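Local coordinates for beta-lactamase-related domain-containing protein (Bacteroides dorei DSM 17855, PDB 5TGF) that is an uncharacterised member of the serine beta-lactamase-related family, probably a hydrolase, and can bind calcium, at residues 75-78 with 79-83. Residues are numbered along the deposited sequence; the frame is centred on the assembly and turned at random.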
loop_
_atom_site.group_PDB
_atom_site.type_symbol
_atom_site.label_atom_id
_atom_site.label_comp_id
_atom_site.label_asym_id
_atom_site.label_seq_id
_atom_site.Cartn_x
_atom_site.Cartn_y
_atom_site.Cartn_z
ATOM N N THR A 75 8.072 -19.775 -5.972
ATOM C CA THR A 75 7.119 -20.819 -6.387
ATOM C C THR A 75 6.791 -20.639 -7.864
ATOM O O THR A 75 7.287 -19.732 -8.508
ATOM C CB THR A 75 5.810 -20.739 -5.584
ATOM O OG1 THR A 75 5.167 -19.490 -5.860
ATOM C CG2 THR A 75 6.046 -20.897 -4.076
ATOM N N ASP A 76 5.949 -21.511 -8.407
ATOM C CA ASP A 76 5.424 -21.363 -9.762
ATOM C C ASP A 76 4.315 -20.291 -9.873
ATOM O O ASP A 76 3.831 -20.017 -10.961
ATOM C CB ASP A 76 4.881 -22.722 -10.236
ATOM C CG ASP A 76 4.456 -22.724 -11.706
ATOM O OD1 ASP A 76 5.272 -22.404 -12.592
ATOM O OD2 ASP A 76 3.298 -23.075 -11.979
ATOM N N LEU A 77 3.928 -19.676 -8.762
ATOM C CA LEU A 77 2.978 -18.537 -8.809
ATOM C C LEU A 77 3.568 -17.408 -9.628
ATOM O O LEU A 77 4.758 -17.088 -9.495
ATOM C CB LEU A 77 2.670 -18.041 -7.391
ATOM C CG LEU A 77 1.593 -16.953 -7.333
ATOM C CD1 LEU A 77 0.222 -17.496 -7.765
ATOM C CD2 LEU A 77 1.529 -16.412 -5.916
ATOM N N SER A 78 2.764 -16.850 -10.527
ATOM C CA SER A 78 3.224 -15.806 -11.428
ATOM C C SER A 78 2.175 -14.694 -11.551
ATOM O O SER A 78 0.992 -14.937 -11.409
ATOM C CB SER A 78 3.542 -16.397 -12.801
ATOM O OG SER A 78 3.323 -15.455 -13.850
ATOM N N TRP A 79 2.630 -13.490 -11.877
ATOM C CA TRP A 79 1.748 -12.331 -11.981
ATOM C C TRP A 79 0.661 -12.514 -13.027
ATOM O O TRP A 79 -0.414 -11.911 -12.930
ATOM C CB TRP A 79 2.564 -11.094 -12.336
ATOM C CG TRP A 79 3.620 -10.771 -11.305
ATOM C CD1 TRP A 79 4.960 -10.786 -11.495
ATOM C CD2 TRP A 79 3.411 -10.488 -9.898
ATOM N NE1 TRP A 79 5.603 -10.444 -10.315
ATOM C CE2 TRP A 79 4.672 -10.290 -9.319
ATOM C CE3 TRP A 79 2.284 -10.421 -9.084
ATOM C CZ2 TRP A 79 4.841 -9.949 -7.973
ATOM C CZ3 TRP A 79 2.437 -10.084 -7.731
ATOM C CH2 TRP A 79 3.719 -9.842 -7.189
ATOM N N ASP A 80 0.936 -13.330 -14.046
ATOM C CA ASP A 80 -0.033 -13.573 -15.102
ATOM C C ASP A 80 -0.879 -14.835 -14.906
ATOM O O ASP A 80 -1.703 -15.150 -15.757
ATOM C CB ASP A 80 0.700 -13.592 -16.434
ATOM C CG ASP A 80 1.420 -12.265 -16.718
ATOM O OD1 ASP A 80 0.804 -11.191 -16.550
ATOM O OD2 ASP A 80 2.618 -12.286 -17.067
ATOM N N ASP A 81 -0.792 -15.466 -13.736
ATOM C CA ASP A 81 -1.631 -16.614 -13.437
ATOM C C ASP A 81 -3.105 -16.227 -13.194
ATOM O O ASP A 81 -3.401 -15.236 -12.507
ATOM C CB ASP A 81 -1.125 -17.358 -12.218
ATOM C CG ASP A 81 0.146 -18.170 -12.481
ATOM O OD1 ASP A 81 0.628 -18.204 -13.614
ATOM O OD2 ASP A 81 0.678 -18.745 -11.514
ATOM N N PRO A 82 -4.034 -17.025 -13.714
ATOM C CA PRO A 82 -5.445 -16.828 -13.360
ATOM C C PRO A 82 -5.788 -17.420 -12.021
ATOM O O PRO A 82 -5.171 -18.406 -11.583
ATOM C CB PRO A 82 -6.217 -17.564 -14.465
ATOM C CG PRO A 82 -5.229 -18.406 -15.185
ATOM C CD PRO A 82 -3.842 -18.171 -14.627
ATOM N N VAL A 83 -6.829 -16.865 -11.403
ATOM C CA VAL A 83 -7.279 -17.316 -10.094
ATOM C C VAL A 83 -7.495 -18.849 -10.067
ATOM O O VAL A 83 -7.056 -19.512 -9.147
ATOM C CB VAL A 83 -8.581 -16.571 -9.666
ATOM C CG1 VAL A 83 -9.199 -17.169 -8.422
ATOM C CG2 VAL A 83 -8.304 -15.088 -9.426
#
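Ser78 and Asp81 are joined by two bonds of opposite sense, the backbone one closing a type I beta turn. That bond, Asp81 N to Ser78 O, is 3.0 Å long and fairly straight at 164°. In return, Asp81 OD2 accepts from Ser78 N at 3.0 Å, bent to 138°, with the donor well above the carboxylate plane. Asp81 CG lies anti to its own carbonyl carbon (chi1 -74°), which brings the carboxylate back to the Ser78 backbone N. Ser78 OG adds a third bond, accepting from Asp80 N at 3.2 Å, as in an ST turn. Just upstream, Thr75 OG1 forms another ST turn by accepting from Leu77 N at 3.2 Å.

Van der Waals contact is slight: the Leu77 CD1 methyl lies 4.0 Å from the carboxylate oxygen Asp81 OD2, and both residues are buried. The indole of Trp79 packs on Ile68 and Val72 of helix 60-74.

Lys85 bridges to both Asp76 and Asp81, Trp86 NE1 also donates to Asp81 OD2, and Asp80 pairs with Arg101. With backbone, indole and ammonium donors converging on OD2, Asp81 is probably held as a carboxylate, tying the exit from helix 60-74, where Thr75 and Leu77 belong to a calcium site left empty here, to helix 83-86.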